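Side-chain contact in D-alanyl-D-alanine carboxypeptidase (Enterococcus faecalis V583, PDB 5ZHF), which removes the C-terminal D-alanine from peptidoglycan pentapeptides as a zinc-dependent carboxypeptidase, an activity that probably contributes to vancomycin resistance: residues D79-A84 against V89-A94. Sequence-based numbering, arbitrary orientation.
Sequences DLFDAA and VYPIVA
V89 joins the last turns of helix 74-86 through its backbone: its N-H donates to A84 O over 2.9 Å, and the donor N sits above the carbonyl plane of A84, well off a lone pair. The same turn brings the V89 side chain beside the helix, with CB 4.1 Å from A84 CB, and the side chain also touches V160 of helix 157-167. At P91 the chain enters the strand, and the pyrrolidine ring sits in the angle formed by the F81 ring and A84 CB, touching both. P91 CG lies 3.8 Å from the centroid of the F81 ring and only 8° off its normal, a CH-pi contact centred on one face; the same carbon is 3.9 Å from A84 CB. With chi1 at -88°, the F81 ring reaches the strand, where the backbone of P91 and I92 runs past its far rim: CE2 is 3.4 Å from P91 O, and I92 C lies at the ring edge, in plane. I92 itself points away. V93 returns to the helix, its CG2 branch, anti to the carbonyl carbon, meeting F81 CZ at 3.6 Å as the two side chains cross nearly at right angles; V146 and L77 also touch V93. Strand 91-93 runs nearly antiparallel to helix 79-84 (156°), after a short connection. The arrangement is an alpha-beta hairpin in which the helix packs against an outermost strand of the four-stranded antiparallel sheet of this M15B peptidase, whose neighbouring strand 145-150 carries the zinc ligand D147.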
ATOM      1  N   ASP A  79       9.977 -12.067  -6.223  1.00 19.93           N
ATOM      2  CA  ASP A  79      11.279 -12.089  -5.547  1.00 20.56           C
ATOM      3  C   ASP A  79      11.169 -11.762  -4.064  1.00 19.26           C
ATOM      4  O   ASP A  79      11.847 -12.381  -3.225  1.00 19.87           O
ATOM      5  CB  ASP A  79      12.256 -11.114  -6.181  1.00 22.01           C
ATOM      6  CG  ASP A  79      12.718 -11.536  -7.562  1.00 26.70           C
ATOM      7  OD1 ASP A  79      12.525 -12.693  -7.987  1.00 27.10           O
ATOM      8  OD2 ASP A  79      13.290 -10.658  -8.232  1.00 28.91           O
ATOM      9  N   LEU A  80      10.318 -10.795  -3.734  1.00 18.47           N
ATOM     10  CA  LEU A  80      10.091 -10.405  -2.355  1.00 18.39           C
ATOM     11  C   LEU A  80       9.522 -11.600  -1.543  1.00 17.99           C
ATOM     12  O   LEU A  80      10.019 -11.910  -0.455  1.00 17.46           O
ATOM     13  CB  LEU A  80       9.167  -9.210  -2.273  1.00 19.34           C
ATOM     14  CG  LEU A  80       8.918  -8.703  -0.854  1.00 21.71           C
ATOM     15  CD1 LEU A  80       8.761  -7.203  -0.798  1.00 24.30           C
ATOM     16  CD2 LEU A  80       7.714  -9.366  -0.197  1.00 23.09           C
ATOM     17  N   PHE A  81       8.496 -12.230  -2.093  1.00 18.43           N
ATOM     18  CA  PHE A  81       7.860 -13.365  -1.410  1.00 19.67           C
ATOM     19  C   PHE A  81       8.813 -14.549  -1.270  1.00 19.70           C
ATOM     20  O   PHE A  81       8.902 -15.166  -0.183  1.00 19.46           O
ATOM     21  CB  PHE A  81       6.540 -13.771  -2.085  1.00 20.58           C
ATOM     22  CG  PHE A  81       5.344 -13.016  -1.567  1.00 21.64           C
ATOM     23  CD1 PHE A  81       5.346 -11.645  -1.488  1.00 21.35           C
ATOM     24  CD2 PHE A  81       4.207 -13.688  -1.157  1.00 22.81           C
ATOM     25  CE1 PHE A  81       4.257 -10.936  -1.012  1.00 22.29           C
ATOM     26  CE2 PHE A  81       3.105 -12.987  -0.692  1.00 23.10           C
ATOM     27  CZ  PHE A  81       3.130 -11.623  -0.593  1.00 23.28           C
ATOM     28  N   ASP A  82       9.562 -14.828  -2.336  1.00 19.73           N
ATOM     29  CA  ASP A  82      10.582 -15.870  -2.291  1.00 21.42           C
ATOM     30  C   ASP A  82      11.608 -15.630  -1.181  1.00 21.09           C
ATOM     31  O   ASP A  82      11.971 -16.567  -0.462  1.00 19.72           O
ATOM     32  CB  ASP A  82      11.317 -15.975  -3.631  1.00 22.37           C
ATOM     33  CG  ASP A  82      10.484 -16.596  -4.739  1.00 25.09           C
ATOM     34  OD1 ASP A  82       9.379 -17.110  -4.502  1.00 26.95           O
ATOM     35  OD2 ASP A  82      10.981 -16.579  -5.886  1.00 29.23           O
ATOM     36  N   ALA A  83      12.062 -14.376  -1.034  1.00 20.21           N
ATOM     37  CA  ALA A  83      13.051 -14.004  -0.016  1.00 20.08           C
ATOM     38  C   ALA A  83      12.489 -14.104   1.391  1.00 20.29           C
ATOM     39  O   ALA A  83      13.175 -14.581   2.309  1.00 19.74           O
ATOM     40  CB  ALA A  83      13.562 -12.575  -0.253  1.00 19.88           C
ATOM     41  N   ALA A  84      11.246 -13.660   1.573  1.00 19.29           N
ATOM     42  CA  ALA A  84      10.596 -13.776   2.885  1.00 19.82           C
ATOM     43  C   ALA A  84      10.531 -15.261   3.297  1.00 20.49           C
ATOM     44  O   ALA A  84      10.937 -15.626   4.410  1.00 19.38           O
ATOM     45  CB  ALA A  84       9.215 -13.147   2.850  1.00 20.16           C
ATOM     46  N   VAL A  89       9.555 -16.583   6.713  1.00 20.36           N
ATOM     47  CA  VAL A  89       8.503 -15.596   6.896  1.00 20.06           C
ATOM     48  C   VAL A  89       7.502 -15.813   5.760  1.00 19.45           C
ATOM     49  O   VAL A  89       7.889 -15.864   4.599  1.00 18.38           O
ATOM     50  CB  VAL A  89       9.097 -14.166   6.871  1.00 20.74           C
ATOM     51  CG1 VAL A  89       7.987 -13.136   6.835  1.00 21.26           C
ATOM     52  CG2 VAL A  89       9.986 -13.953   8.085  1.00 20.89           C
ATOM     53  N   TYR A  90       6.219 -16.012   6.085  1.00 19.56           N
ATOM     54  CA  TYR A  90       5.232 -16.477   5.103  1.00 20.41           C
ATOM     55  C   TYR A  90       4.101 -15.466   4.878  1.00 20.15           C
ATOM     56  O   TYR A  90       3.120 -15.438   5.629  1.00 21.96           O
ATOM     57  CB  TYR A  90       4.675 -17.844   5.560  1.00 22.89           C
ATOM     58  CG  TYR A  90       5.730 -18.895   5.393  1.00 23.55           C
ATOM     59  CD1 TYR A  90       6.679 -19.103   6.391  1.00 26.48           C
ATOM     60  CD2 TYR A  90       5.834 -19.613   4.212  1.00 28.27           C
ATOM     61  CE1 TYR A  90       7.678 -20.042   6.230  1.00 27.67           C
ATOM     62  CE2 TYR A  90       6.838 -20.549   4.034  1.00 29.95           C
ATOM     63  CZ  TYR A  90       7.755 -20.746   5.039  1.00 30.50           C
ATOM     64  OH  TYR A  90       8.748 -21.694   4.856  1.00 36.91           O
ATOM     65  N   PRO A  91       4.258 -14.576   3.878  1.00 19.07           N
ATOM     66  CA  PRO A  91       3.240 -13.558   3.657  1.00 19.42           C
ATOM     67  C   PRO A  91       2.162 -13.976   2.666  1.00 17.84           C
ATOM     68  O   PRO A  91       2.310 -14.967   1.951  1.00 18.73           O
ATOM     69  CB  PRO A  91       4.044 -12.358   3.094  1.00 19.32           C
ATOM     70  CG  PRO A  91       5.297 -12.966   2.550  1.00 20.40           C
ATOM     71  CD  PRO A  91       5.452 -14.360   3.046  1.00 20.14           C
ATOM     72  N   ILE A  92       1.102 -13.189   2.612  1.00 17.96           N
ATOM     73  CA  ILE A  92       0.055 -13.324   1.603  1.00 18.47           C
ATOM     74  C   ILE A  92      -0.291 -11.928   1.104  1.00 18.00           C
ATOM     75  O   ILE A  92      -0.129 -10.941   1.841  1.00 17.10           O
ATOM     76  CB  ILE A  92      -1.236 -13.986   2.163  1.00 19.71           C
ATOM     77  CG1 ILE A  92      -1.853 -13.130   3.282  1.00 20.62           C
ATOM     78  CG2 ILE A  92      -0.949 -15.396   2.694  1.00 20.75           C
ATOM     79  CD1 ILE A  92      -3.249 -13.594   3.707  1.00 23.85           C
ATOM     80  N   VAL A  93      -0.817 -11.860  -0.107  1.00 17.77           N
ATOM     81  CA  VAL A  93      -1.345 -10.605  -0.642  1.00 18.30           C
ATOM     82  C   VAL A  93      -2.818 -10.552  -0.267  1.00 17.99           C
ATOM     83  O   VAL A  93      -3.664 -11.209  -0.889  1.00 19.91           O
ATOM     84  CB  VAL A  93      -1.161 -10.477  -2.157  1.00 19.78           C
ATOM     85  CG1 VAL A  93      -1.777  -9.155  -2.655  1.00 20.22           C
ATOM     86  CG2 VAL A  93       0.313 -10.584  -2.552  1.00 21.22           C
ATOM     87  N   ALA A  94      -3.115  -9.798   0.774  1.00 18.09           N
ATOM     88  CA  ALA A  94      -4.501  -9.654   1.206  1.00 19.42           C
ATOM     89  C   ALA A  94      -5.317  -8.804   0.214  1.00 19.08           C
ATOM     90  O   ALA A  94      -6.505  -9.028   0.019  1.00 20.31           O
ATOM     91  CB  ALA A  94      -4.543  -9.080   2.615  1.00 20.28           C
TER